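Local structure of sterol regulatory element-binding protein cleavage-activating protein (Schizosaccharomyces pombe, 4YHC) at residues 228-233 with 270-275; 246-251 with 318-323; 276-281 with 328-333; 281-286 with 310-315; 304-309 with 341-346. The protein escorts the sre1 protein, being required for its processing at low sterol and low oxygen levels, and is represented here by its WD40 domain. The protein carries 9 engineered substitutions. All coordinates share one frame; numbering follows the deposited sequence.

Contact 1. Residues 228-233 with 270-275; sequences YGIAMA and VGVSNS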
# COMPACT_ATOMS: atom_id res chain seq x y z
N TYR A 228 3.66 -7.76 -6.73
CA TYR A 228 3.23 -6.42 -6.35
C TYR A 228 2.83 -5.74 -7.65
O TYR A 228 3.48 -5.95 -8.68
CB TYR A 228 4.34 -5.62 -5.63
CG TYR A 228 3.86 -4.31 -5.04
CD1 TYR A 228 3.86 -3.15 -5.83
CD2 TYR A 228 3.38 -4.22 -3.75
CE1 TYR A 228 3.38 -1.95 -5.34
CE2 TYR A 228 2.94 -2.96 -3.23
CZ TYR A 228 2.93 -1.88 -4.07
OH TYR A 228 2.53 -0.64 -3.71
N GLY A 229 1.76 -4.98 -7.64
CA GLY A 229 1.23 -4.37 -8.91
C GLY A 229 1.31 -2.85 -8.94
O GLY A 229 1.24 -2.21 -7.89
N ILE A 230 1.53 -2.26 -10.10
CA ILE A 230 1.29 -0.79 -10.29
C ILE A 230 0.14 -0.78 -11.30
O ILE A 230 0.33 -1.00 -12.51
CB ILE A 230 2.46 -0.05 -10.87
CG1 ILE A 230 3.73 -0.41 -10.13
CG2 ILE A 230 2.22 1.46 -11.04
CD1 ILE A 230 4.14 0.52 -9.11
N ALA A 231 -1.04 -0.56 -10.78
CA ALA A 231 -2.23 -0.84 -11.50
C ALA A 231 -2.36 0.10 -12.72
O ALA A 231 -2.66 -0.36 -13.84
CB ALA A 231 -3.45 -0.72 -10.57
N MET A 232 -2.04 1.35 -12.56
CA MET A 232 -2.25 2.28 -13.70
C MET A 232 -1.30 2.06 -14.89
O MET A 232 -1.57 2.57 -15.97
CB MET A 232 -2.12 3.76 -13.27
CG MET A 232 -0.90 4.09 -12.45
SD MET A 232 -0.78 5.86 -11.97
CE MET A 232 -2.52 6.32 -11.93
N ALA A 233 -0.16 1.37 -14.64
CA ALA A 233 0.82 1.04 -15.66
C ALA A 233 0.53 -0.33 -16.25
O ALA A 233 1.16 -0.73 -17.21
CB ALA A 233 2.25 1.10 -15.04
N VAL A 270 6.71 -1.72 -4.06
CA VAL A 270 7.30 -0.86 -5.08
C VAL A 270 6.69 0.50 -5.01
O VAL A 270 5.51 0.61 -4.86
CB VAL A 270 7.09 -1.40 -6.50
CG1 VAL A 270 7.74 -0.51 -7.59
CG2 VAL A 270 7.56 -2.82 -6.56
N GLY A 271 7.46 1.53 -5.17
CA GLY A 271 6.82 2.85 -5.48
C GLY A 271 7.52 3.45 -6.69
O GLY A 271 8.72 3.18 -6.91
N VAL A 272 6.79 4.21 -7.50
CA VAL A 272 7.36 4.96 -8.62
C VAL A 272 6.96 6.46 -8.54
O VAL A 272 5.90 6.85 -7.98
CB VAL A 272 6.97 4.35 -9.98
CG1 VAL A 272 7.44 2.90 -10.13
CG2 VAL A 272 5.46 4.39 -10.15
N SER A 273 7.84 7.32 -9.05
CA SER A 273 7.69 8.74 -8.92
C SER A 273 7.31 9.47 -10.18
O SER A 273 7.65 9.06 -11.28
CB SER A 273 8.92 9.37 -8.28
OG SER A 273 9.99 9.47 -9.22
N ASN A 274 6.52 10.54 -10.02
CA ASN A 274 6.20 11.43 -11.14
C ASN A 274 5.61 10.71 -12.32
O ASN A 274 6.06 10.92 -13.41
CB ASN A 274 7.44 12.21 -11.56
CG ASN A 274 7.86 13.20 -10.50
OD1 ASN A 274 7.02 13.66 -9.70
ND2 ASN A 274 9.14 13.49 -10.43
N SER A 275 4.64 9.83 -12.06
CA SER A 275 4.04 8.99 -13.07
C SER A 275 3.35 9.97 -14.11
O SER A 275 2.74 10.95 -13.72
CB SER A 275 3.02 8.10 -12.43
OG SER A 275 3.71 7.05 -11.79
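Tyr228 and Val270 lie where strands 228-230 and 270-273 run nearly the same way, 20° apart in direction, with axes 8.0 Å from one another. No strand pairing forms; side chains of 228-230 meet both side chains and backbone of 270-272. The Tyr228 ring, with CG anti to the backbone N (chi1 -171°), spreads one face over Val270, whose N sits 3.5 Å above the ring centre. Its CD1 rests 3.7 Å from Val270 CB, and CE1 comes to 3.4 Å from Val270 O. Ile230 contributes its outermost methyl: CD1 reaches Val270 CG1 at 4.0 Å, crossing that side chain at about a right angle, and meets Val272 CG1 tip to tip at 4.2 Å. Phe237 of strand 235-239 packs against both Ile230 and Val270. These are first strands of successive sheets, as in neighbouring blades of a β-propeller. The join is made largely of an aromatic face on a peptide and of methyl contacts, which depend on shape more than on direction.

Contact 2. Residues 246-251 with 318-323; sequences MIDLKN and WDQQPN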
# COMPACT_ATOMS: atom_id res chain seq x y z
N MET A 246 9.62 -7.68 -14.10
CA MET A 246 8.66 -6.61 -14.28
C MET A 246 7.90 -6.96 -15.57
O MET A 246 8.51 -7.04 -16.63
CB MET A 246 9.32 -5.26 -14.34
CG MET A 246 8.27 -4.13 -14.53
SD MET A 246 8.97 -2.52 -14.44
CE MET A 246 9.41 -2.37 -16.17
N ILE A 247 6.61 -7.27 -15.44
CA ILE A 247 5.84 -7.85 -16.50
C ILE A 247 4.69 -6.92 -16.94
O ILE A 247 3.98 -6.35 -16.10
CB ILE A 247 5.28 -9.14 -16.01
CG1 ILE A 247 6.40 -10.12 -15.63
CG2 ILE A 247 4.29 -9.72 -16.97
CD1 ILE A 247 5.93 -11.33 -14.90
N ASP A 248 4.56 -6.71 -18.25
CA ASP A 248 3.43 -5.96 -18.87
C ASP A 248 2.24 -6.87 -18.98
O ASP A 248 2.22 -7.86 -19.74
CB ASP A 248 3.84 -5.43 -20.23
CG ASP A 248 2.65 -4.84 -21.05
OD1 ASP A 248 1.51 -4.54 -20.51
OD2 ASP A 248 2.91 -4.67 -22.27
N LEU A 249 1.21 -6.58 -18.23
CA LEU A 249 0.08 -7.50 -18.23
C LEU A 249 -0.87 -7.24 -19.43
O LEU A 249 -1.75 -8.02 -19.69
CB LEU A 249 -0.71 -7.28 -16.94
CG LEU A 249 -0.51 -7.99 -15.62
CD1 LEU A 249 0.56 -9.04 -15.58
CD2 LEU A 249 -0.48 -7.05 -14.45
N LYS A 250 -0.75 -6.09 -20.07
CA LYS A 250 -1.65 -5.78 -21.20
C LYS A 250 -1.25 -6.61 -22.41
O LYS A 250 -2.03 -7.42 -22.93
CB LYS A 250 -1.59 -4.31 -21.51
CG LYS A 250 -2.44 -3.87 -22.71
CD LYS A 250 -2.20 -2.40 -23.00
CE LYS A 250 -3.12 -1.91 -24.11
NZ LYS A 250 -2.82 -2.64 -25.39
N ASN A 251 0.01 -6.46 -22.81
CA ASN A 251 0.55 -7.20 -23.97
C ASN A 251 1.32 -8.50 -23.58
O ASN A 251 1.92 -9.09 -24.41
CB ASN A 251 1.47 -6.25 -24.73
CG ASN A 251 0.76 -4.98 -25.13
OD1 ASN A 251 -0.30 -5.05 -25.73
ND2 ASN A 251 1.30 -3.81 -24.76
N TRP A 318 1.52 1.29 -24.12
CA TRP A 318 0.26 0.81 -24.55
C TRP A 318 0.41 -0.26 -25.67
O TRP A 318 -0.24 -1.33 -25.63
CB TRP A 318 -0.57 2.00 -25.06
CG TRP A 318 -2.02 1.71 -25.18
CD1 TRP A 318 -2.69 1.30 -26.32
CD2 TRP A 318 -2.99 1.74 -24.14
NE1 TRP A 318 -3.99 1.13 -26.04
CE2 TRP A 318 -4.22 1.36 -24.71
CE3 TRP A 318 -2.95 2.03 -22.76
CZ2 TRP A 318 -5.39 1.24 -23.96
CZ3 TRP A 318 -4.10 1.95 -22.03
CH2 TRP A 318 -5.32 1.56 -22.62
N ASP A 319 1.31 0.06 -26.60
CA ASP A 319 1.62 -0.69 -27.79
C ASP A 319 3.12 -0.78 -27.80
O ASP A 319 3.79 0.25 -27.65
CB ASP A 319 1.25 0.11 -29.08
CG ASP A 319 -0.24 0.24 -29.28
OD1 ASP A 319 -0.94 -0.79 -29.33
OD2 ASP A 319 -0.71 1.41 -29.37
N GLN A 320 3.63 -1.98 -28.00
CA GLN A 320 5.06 -2.25 -27.90
C GLN A 320 5.63 -2.17 -29.32
O GLN A 320 6.30 -3.06 -29.79
CB GLN A 320 5.34 -3.63 -27.23
CG GLN A 320 4.79 -3.77 -25.79
CD GLN A 320 5.64 -3.10 -24.69
OE1 GLN A 320 6.70 -2.53 -24.94
NE2 GLN A 320 5.16 -3.17 -23.46
N GLN A 321 5.33 -1.04 -29.97
CA GLN A 321 5.67 -0.77 -31.35
C GLN A 321 6.14 0.68 -31.36
O GLN A 321 5.94 1.39 -30.38
CB GLN A 321 4.44 -0.95 -32.26
CG GLN A 321 3.32 0.09 -32.09
CD GLN A 321 2.97 0.86 -33.38
OE1 GLN A 321 3.64 0.75 -34.42
NE2 GLN A 321 1.93 1.69 -33.29
N PRO A 322 6.79 1.11 -32.44
CA PRO A 322 7.19 2.52 -32.55
C PRO A 322 6.01 3.42 -32.97
O PRO A 322 5.04 2.92 -33.50
CB PRO A 322 8.30 2.51 -33.59
CG PRO A 322 8.10 1.25 -34.37
CD PRO A 322 7.44 0.25 -33.46
N ASN A 323 6.10 4.72 -32.71
CA ASN A 323 5.00 5.66 -32.95
C ASN A 323 5.45 7.12 -33.09
O ASN A 323 5.86 7.74 -32.11
CB ASN A 323 4.00 5.55 -31.79
CG ASN A 323 2.69 6.22 -32.09
OD1 ASN A 323 2.52 6.86 -33.12
ND2 ASN A 323 1.73 6.08 -31.19
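Lys250 packs closely on Trp318. The lysine chain crosses the indole at about a right angle, with CE over one face, 3.5 Å from the centroid of the five-membered ring. NZ completes a cation-pi contact, 4.1 Å from the same centroid, and the bend at chi4 (-63°) lets it also donate to Trp318 O at 2.9 Å. That carbonyl oxygen is gripped a second time from the opposite face of its plane, where Asn251 ND2 approaches at 3.0 Å in a nearly straight bond (172° at the hydrogen). The donors stand on an Asx turn: Asp248 accepts from Lys250 N through OD1 at 2.8 Å, and the same oxygen is bonded by Asn316 ND2. The contact thereby ties the turn after strand 243-248 of one four-stranded sheet to the loop after strand 311-317 of the next sheet, consistent with adjacent propeller blades. Asp248 OD2 meets the tip of Gln320, whose NE2 donates at 3.0 Å from 40° above the carboxylate plane. This carboxylate is buried and multiply bonded, whereas Trp318 and Asp319 are exposed and Gln320, though bonded, is poorly ordered. Asp319 OD1 remains 4.7 Å from Lys250 NZ, so any attraction between the two charges acts without contact. Lys250 O bonds a citrate molecule, probably from the crystallisation liquor.

Contact 3. Residues 276-281 with 328-333; sequences RFVNGQ and HDPDNS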
# COMPACT_ATOMS: atom_id res chain seq x y z
N ARG A 276 3.58 9.80 -15.40
CA ARG A 276 2.79 10.53 -16.41
C ARG A 276 2.70 9.63 -17.63
O ARG A 276 3.52 8.68 -17.79
CB ARG A 276 3.37 11.91 -16.71
CG ARG A 276 4.74 11.92 -17.40
CD ARG A 276 5.88 11.75 -16.43
NE ARG A 276 7.16 12.24 -16.95
CZ ARG A 276 8.29 12.17 -16.29
NH1 ARG A 276 8.31 11.61 -15.07
NH2 ARG A 276 9.41 12.66 -16.83
N PHE A 277 1.67 9.85 -18.46
CA PHE A 277 1.45 8.99 -19.59
C PHE A 277 1.49 9.90 -20.80
O PHE A 277 0.74 10.92 -20.85
CB PHE A 277 0.16 8.31 -19.41
CG PHE A 277 -0.17 7.31 -20.46
CD1 PHE A 277 -0.86 7.67 -21.60
CD2 PHE A 277 0.14 6.00 -20.28
CE1 PHE A 277 -1.16 6.74 -22.56
CE2 PHE A 277 -0.13 5.08 -21.24
CZ PHE A 277 -0.84 5.45 -22.37
N VAL A 278 2.44 9.63 -21.70
CA VAL A 278 2.71 10.53 -22.81
C VAL A 278 2.93 9.66 -24.06
O VAL A 278 3.79 8.71 -24.09
CB VAL A 278 3.93 11.42 -22.63
CG1 VAL A 278 4.10 12.30 -23.90
CG2 VAL A 278 3.88 12.34 -21.41
N ASN A 279 2.08 9.92 -25.05
CA ASN A 279 2.11 9.18 -26.31
C ASN A 279 2.26 7.71 -26.13
O ASN A 279 3.18 7.10 -26.72
CB ASN A 279 3.28 9.71 -27.16
CG ASN A 279 3.31 9.14 -28.57
OD1 ASN A 279 2.32 8.57 -29.07
ND2 ASN A 279 4.48 9.26 -29.22
N GLY A 280 1.37 7.12 -25.35
CA GLY A 280 1.35 5.66 -25.22
C GLY A 280 2.37 5.09 -24.25
O GLY A 280 2.38 3.91 -24.00
N GLN A 281 3.12 5.95 -23.61
CA GLN A 281 4.22 5.58 -22.69
C GLN A 281 3.90 5.92 -21.26
O GLN A 281 3.67 7.10 -20.93
CB GLN A 281 5.48 6.39 -23.01
CG GLN A 281 6.02 6.11 -24.39
CD GLN A 281 7.25 6.88 -24.73
OE1 GLN A 281 7.67 7.82 -24.03
NE2 GLN A 281 7.82 6.52 -25.84
N HIS A 328 1.95 16.81 -28.00
CA HIS A 328 2.66 17.54 -27.01
C HIS A 328 3.45 16.57 -26.12
O HIS A 328 2.90 15.59 -25.62
CB HIS A 328 1.75 18.43 -26.16
CG HIS A 328 2.52 19.26 -25.19
ND1 HIS A 328 2.37 19.15 -23.83
CD2 HIS A 328 3.53 20.13 -25.40
CE1 HIS A 328 3.22 19.97 -23.23
NE2 HIS A 328 3.94 20.57 -24.16
N ASP A 329 4.75 16.82 -25.98
CA ASP A 329 5.59 16.02 -25.11
C ASP A 329 6.23 16.90 -24.05
O ASP A 329 7.25 17.54 -24.30
CB ASP A 329 6.66 15.27 -25.87
CG ASP A 329 7.37 14.23 -24.98
OD1 ASP A 329 7.51 14.47 -23.76
OD2 ASP A 329 7.78 13.20 -25.51
N PRO A 330 5.62 16.91 -22.85
CA PRO A 330 6.16 17.68 -21.73
C PRO A 330 7.59 17.31 -21.27
O PRO A 330 8.14 18.05 -20.51
CB PRO A 330 5.17 17.37 -20.60
CG PRO A 330 4.67 16.01 -20.91
CD PRO A 330 4.57 15.98 -22.42
N ASP A 331 8.17 16.18 -21.70
CA ASP A 331 9.51 15.73 -21.26
C ASP A 331 10.60 15.92 -22.35
O ASP A 331 11.65 15.23 -22.35
CB ASP A 331 9.45 14.24 -20.86
CG ASP A 331 8.50 13.98 -19.66
OD1 ASP A 331 8.67 14.64 -18.61
OD2 ASP A 331 7.63 13.10 -19.79
N ASN A 332 10.37 16.84 -23.26
CA ASN A 332 11.33 17.12 -24.33
C ASN A 332 12.75 17.39 -23.79
O ASN A 332 13.66 16.59 -24.03
CB ASN A 332 10.84 18.27 -25.25
CG ASN A 332 10.28 19.45 -24.48
OD1 ASN A 332 11.03 20.28 -23.95
ND2 ASN A 332 8.96 19.53 -24.40
N SER A 333 12.90 18.46 -22.99
CA SER A 333 14.18 18.78 -22.33
C SER A 333 14.80 17.69 -21.44
O SER A 333 15.80 17.97 -20.76
CB SER A 333 14.02 20.03 -21.50
OG SER A 333 13.45 21.04 -22.31
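The β-hairpin joining strands 269-278 and 281-292, closed by a type I' turn from Val278 to Gln281, presents Val278 and Arg276 to the loop at 328-333. Val278 meets the loop with both methyls: CG2 touches Pro330 CG tip to tip at 3.8 Å, while CG1 lies 3.9 Å from Asp329 CG. The loop itself folds into a type I turn from Asp329 to Asn332, and an Asx turn is built into it, Asp331 N donating to Asp329 OD1 at 2.8 Å. Within this turn the Asp331 carboxylate faces Arg276, and the two form a salt bridge. NE donates to Asp331 OD2 on its syn side at 3.0 Å, and NH2 reaches OD1 at 2.8 Å in a weaker, more bent bond; the guanidinium and carboxylate planes are 54° apart. Asp331 OD2 has its strongest partner outside the segments, Arg283 NH1, which also bridges to Asp329 OD1, while Arg276 NH1 turns to Asn274 O and Ser285 OG.

Contact 4. Residues 281-286 with 310-315; sequences QFRVSS and ESYIIL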
# COMPACT_ATOMS: atom_id res chain seq x y z
N GLN A 281 3.12 5.95 -23.61
CA GLN A 281 4.22 5.58 -22.69
C GLN A 281 3.90 5.92 -21.26
O GLN A 281 3.67 7.10 -20.93
CB GLN A 281 5.48 6.39 -23.01
CG GLN A 281 6.02 6.11 -24.39
CD GLN A 281 7.25 6.88 -24.73
OE1 GLN A 281 7.67 7.82 -24.03
NE2 GLN A 281 7.82 6.52 -25.84
N PHE A 282 3.95 4.93 -20.38
CA PHE A 282 3.89 5.19 -18.96
C PHE A 282 5.28 5.56 -18.48
O PHE A 282 6.22 4.71 -18.44
CB PHE A 282 3.28 4.03 -18.23
CG PHE A 282 2.93 4.35 -16.80
CD1 PHE A 282 3.89 4.38 -15.85
CD2 PHE A 282 1.61 4.57 -16.44
CE1 PHE A 282 3.58 4.73 -14.54
CE2 PHE A 282 1.27 4.92 -15.13
CZ PHE A 282 2.28 5.03 -14.19
N ARG A 283 5.45 6.81 -18.12
CA ARG A 283 6.77 7.31 -17.75
C ARG A 283 6.85 7.63 -16.27
O ARG A 283 5.85 8.04 -15.68
CB ARG A 283 7.16 8.54 -18.52
CG ARG A 283 7.14 8.41 -20.05
CD ARG A 283 7.43 9.79 -20.63
NE ARG A 283 7.46 9.76 -22.11
CZ ARG A 283 7.46 10.88 -22.87
NH1 ARG A 283 7.53 12.09 -22.33
NH2 ARG A 283 7.52 10.77 -24.18
N VAL A 284 8.01 7.33 -15.67
CA VAL A 284 8.33 7.66 -14.28
C VAL A 284 9.70 8.24 -14.17
O VAL A 284 10.57 8.00 -15.02
CB VAL A 284 8.22 6.40 -13.35
CG1 VAL A 284 6.85 5.80 -13.49
CG2 VAL A 284 9.32 5.37 -13.65
N SER A 285 9.93 9.05 -13.13
CA SER A 285 11.24 9.61 -12.94
C SER A 285 12.16 8.65 -12.16
O SER A 285 13.38 8.82 -12.23
CB SER A 285 11.18 10.90 -12.12
OG SER A 285 10.45 11.92 -12.79
N SER A 286 11.59 7.68 -11.45
CA SER A 286 12.37 6.75 -10.54
C SER A 286 11.55 5.58 -10.12
O SER A 286 10.31 5.63 -10.22
CB SER A 286 12.95 7.41 -9.30
OG SER A 286 11.98 7.88 -8.38
N GLU A 310 16.02 15.86 -14.96
CA GLU A 310 17.15 15.13 -15.50
C GLU A 310 16.71 14.17 -16.60
O GLU A 310 17.01 14.37 -17.77
CB GLU A 310 17.84 14.33 -14.39
CG GLU A 310 19.13 14.95 -13.88
CD GLU A 310 19.44 14.56 -12.45
OE1 GLU A 310 18.78 15.10 -11.53
OE2 GLU A 310 20.34 13.72 -12.24
N SER A 311 15.98 13.13 -16.20
CA SER A 311 15.58 12.09 -17.13
C SER A 311 14.37 11.32 -16.62
O SER A 311 13.82 11.63 -15.56
CB SER A 311 16.74 11.12 -17.33
OG SER A 311 17.26 10.71 -16.08
N TYR A 312 13.96 10.31 -17.38
CA TYR A 312 12.84 9.47 -17.00
C TYR A 312 13.01 8.11 -17.56
O TYR A 312 13.84 7.89 -18.41
CB TYR A 312 11.51 10.07 -17.54
CG TYR A 312 11.43 10.16 -19.02
CD1 TYR A 312 10.93 9.13 -19.78
CD2 TYR A 312 11.83 11.34 -19.68
CE1 TYR A 312 10.85 9.23 -21.16
CE2 TYR A 312 11.73 11.46 -21.06
CZ TYR A 312 11.25 10.42 -21.78
OH TYR A 312 11.17 10.54 -23.13
N ILE A 313 12.14 7.22 -17.14
CA ILE A 313 12.17 5.84 -17.53
C ILE A 313 10.85 5.55 -18.08
O ILE A 313 9.81 5.93 -17.44
CB ILE A 313 12.35 5.05 -16.21
CG1 ILE A 313 13.67 5.43 -15.56
CG2 ILE A 313 12.21 3.56 -16.35
CD1 ILE A 313 13.69 5.14 -14.06
N ILE A 314 10.80 4.81 -19.18
CA ILE A 314 9.59 4.31 -19.71
C ILE A 314 9.36 2.93 -19.12
O ILE A 314 10.07 2.01 -19.51
CB ILE A 314 9.64 4.21 -21.25
CG1 ILE A 314 9.71 5.59 -21.88
CG2 ILE A 314 8.47 3.42 -21.80
CD1 ILE A 314 10.21 5.55 -23.32
N LEU A 315 8.37 2.80 -18.20
CA LEU A 315 8.01 1.56 -17.56
C LEU A 315 7.16 0.68 -18.38
O LEU A 315 7.21 -0.51 -18.22
CB LEU A 315 7.18 1.78 -16.28
CG LEU A 315 7.78 2.00 -14.92
CD1 LEU A 315 6.65 1.83 -13.86
CD2 LEU A 315 8.99 1.11 -14.69
O HOH W 1 11.74 13.04 -14.79
O HOH W 2 15.41 8.84 -14.17
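Val284, Leu315 and Ile313 make the apolar centre. Val284 CG2 takes the position between backbone N and carbonyl carbon, from which it touches Leu315 CG at 3.9 Å and Ile313 CB at 4.0 Å; the Val284 and Leu315 side chains cross at about a right angle. Phe282 CD1 adds a looser contact with Leu315 CB. Between these residues run the backbone bonds: Val284 and Ile313 bond each other both ways, N of each to O of the other, and Leu315 N donates to Phe282 O at 2.9 Å. On the face of the sheet carrying Arg283 and Ile314, the chemistry turns polar. The extended Arg283 chain runs over the Tyr312 ring, CD 3.5 Å from CE1; the guanidinium lies 21° from the ring plane, with Tyr312 OH over the guanidinium centre. Arg283 grips Gln281 side-on, NE (2.7 Å) and NH2 (3.0 Å) both donating to OE1, while the amide carbon CD of Gln281 packs on Ile314 CD1 at 3.5 Å. At the far edge, one water links Ser285 OG to Ser311 O, and Ser285 OG also bonds Asn274 ND2. The antiparallel pairing is that found inside a β-propeller blade, here in a branched sheet where strand 281-292, beyond its hairpin with 269-278, pairs with both 299-304 and 311-317.

Contact 5. Residues 304-309 with 341-346; sequences YGNESN and ELQENI. Engineered in segment 304-309: Ser308 (natural residue Cys).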
# COMPACT_ATOMS: atom_id res chain seq x y z
N TYR A 304 16.21 3.42 -7.95
CA TYR A 304 16.76 3.50 -9.30
C TYR A 304 16.35 4.81 -9.97
O TYR A 304 15.17 5.14 -10.02
CB TYR A 304 16.26 2.34 -10.16
CG TYR A 304 16.48 0.97 -9.58
CD1 TYR A 304 15.53 0.39 -8.76
CD2 TYR A 304 17.63 0.24 -9.87
CE1 TYR A 304 15.72 -0.88 -8.23
CE2 TYR A 304 17.82 -1.02 -9.34
CZ TYR A 304 16.86 -1.57 -8.52
OH TYR A 304 17.05 -2.83 -8.00
N GLY A 305 17.32 5.54 -10.50
CA GLY A 305 17.02 6.73 -11.27
C GLY A 305 17.92 7.92 -11.03
O GLY A 305 18.55 8.05 -9.98
N ASN A 306 17.98 8.81 -12.02
CA ASN A 306 18.70 10.06 -11.90
C ASN A 306 17.77 11.15 -11.37
O ASN A 306 18.20 12.27 -11.11
CB ASN A 306 19.28 10.48 -13.25
CG ASN A 306 20.02 9.35 -13.94
OD1 ASN A 306 19.91 8.19 -13.55
ND2 ASN A 306 20.80 9.69 -14.97
N GLU A 307 16.49 10.79 -11.23
CA GLU A 307 15.48 11.68 -10.66
C GLU A 307 14.83 12.61 -11.68
O GLU A 307 15.28 12.71 -12.82
CB GLU A 307 16.05 12.48 -9.48
CG GLU A 307 15.06 13.46 -8.85
CD GLU A 307 13.73 12.82 -8.50
OE1 GLU A 307 12.85 13.53 -7.98
OE2 GLU A 307 13.57 11.60 -8.75
N SER A 308 13.76 13.28 -11.24
CA SER A 308 12.96 14.17 -12.08
C SER A 308 13.80 15.07 -13.00
O SER A 308 14.20 14.65 -14.09
CB SER A 308 12.04 15.03 -11.20
OG SER A 308 11.63 16.21 -11.86
N ASN A 309 14.03 16.30 -12.57
CA ASN A 309 14.83 17.23 -13.36
C ASN A 309 16.11 16.56 -13.83
O ASN A 309 17.15 16.66 -13.19
CB ASN A 309 15.15 18.48 -12.55
CG ASN A 309 16.04 19.44 -13.31
OD1 ASN A 309 16.36 19.22 -14.48
ND2 ASN A 309 16.45 20.52 -12.65
N GLU A 341 21.00 1.36 -17.95
CA GLU A 341 21.74 2.52 -17.45
C GLU A 341 21.14 3.24 -16.25
O GLU A 341 21.48 4.40 -15.98
CB GLU A 341 21.99 3.52 -18.57
CG GLU A 341 20.79 4.23 -19.13
CD GLU A 341 20.97 4.56 -20.60
OE1 GLU A 341 22.05 4.27 -21.15
OE2 GLU A 341 20.05 5.11 -21.22
N LEU A 342 20.24 2.56 -15.54
CA LEU A 342 19.70 3.10 -14.29
C LEU A 342 20.74 3.04 -13.18
O LEU A 342 21.38 2.03 -13.04
CB LEU A 342 18.49 2.26 -13.86
CG LEU A 342 17.24 2.66 -14.66
CD1 LEU A 342 16.17 1.60 -14.50
CD2 LEU A 342 16.80 4.04 -14.20
N GLN A 343 20.86 4.09 -12.39
CA GLN A 343 21.73 4.04 -11.21
C GLN A 343 20.96 3.53 -9.96
O GLN A 343 19.87 3.95 -9.71
CB GLN A 343 22.30 5.43 -10.93
CG GLN A 343 22.48 6.24 -12.21
CD GLN A 343 23.75 7.06 -12.21
OE1 GLN A 343 24.78 6.62 -12.71
NE2 GLN A 343 23.69 8.26 -11.63
N GLU A 344 21.58 2.67 -9.19
CA GLU A 344 20.98 1.95 -8.09
C GLU A 344 21.63 2.41 -6.81
O GLU A 344 22.85 2.43 -6.70
CB GLU A 344 21.20 0.48 -8.27
CG GLU A 344 21.39 -0.30 -6.98
CD GLU A 344 21.92 -1.70 -7.23
OE1 GLU A 344 22.94 -2.13 -6.59
OE2 GLU A 344 21.33 -2.39 -8.07
N ASN A 345 20.81 2.84 -5.86
CA ASN A 345 21.26 3.36 -4.59
C ASN A 345 20.52 2.53 -3.53
O ASN A 345 19.33 2.31 -3.67
CB ASN A 345 20.93 4.83 -4.48
CG ASN A 345 21.82 5.69 -5.38
OD1 ASN A 345 23.05 5.75 -5.20
ND2 ASN A 345 21.21 6.37 -6.36
N ILE A 346 21.23 2.07 -2.51
CA ILE A 346 20.74 1.12 -1.57
C ILE A 346 20.84 1.72 -0.19
O ILE A 346 21.85 2.27 0.21
CB ILE A 346 21.59 -0.17 -1.62
CG1 ILE A 346 21.54 -0.77 -2.99
CG2 ILE A 346 21.14 -1.22 -0.61
CD1 ILE A 346 22.49 -1.95 -3.14
O HOH W 3 19.24 -4.04 -8.95
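Tyr304 and Glu344 face each other as an antiparallel, non-hydrogen-bonded pair, their side chains lying side by side and pointing the same way. Followed outward, Tyr304 begins with CB, which lies 4.0 Å from Gln343 O and also packs against Leu342 CB. Chi1 (-53°) sets CG anti to the carbonyl carbon; the ring lies beside Glu344, where CD2 and CE2 both meet the glutamate CB, CE2 at 3.8 Å. At the tip, OH donates to a water at 2.7 Å, and this water donates in turn to Glu344 OE2 at 2.8 Å. Phe258 and Phe289 meet the same ring from elsewhere in the chain. At the backbone, Gln343 O is approached twice: Tyr304 CA lies 3.2 Å away in a CA-H...O contact, and Gly305 N donates a hydrogen bond at 3.1 Å. Gly305 takes a positive phi (139°) at which a CB would jam against Tyr304 O, and its CA is covered by Leu342 CD2 at 4.0 Å. Beyond it, Asn306 OD1 packs on Gln343 CG at 3.5 Å. One direct backbone bond thus closes this end of the pairing between strands 299-304 and 344-349, with water coupling the phenol to the carboxylate, while Asn306 OD1 is buried with no polar partner in the model.

In the fold
The five contacts lie in and around one mixed sheet. Contact 4 is the buried one and contact 5 a partly buried margin; both pair antiparallel segments through backbone bonds, and they meet where Ile313 CD1 packs on Leu342 CD2. Contacts 1 and 2 lie at the surface and join this neighbourhood to the preceding four-stranded sheet, contact 1 by methyl contacts and an aromatic face on a peptide, contact 2 by amide, carboxylate and cation-pi chemistry. Contact 3, partly buried, shares Gln281 with contact 4. Strand 269-278 serves contacts 1 and 3 in turn, passing from interblade packing to a charged cluster farther from the chain's centre.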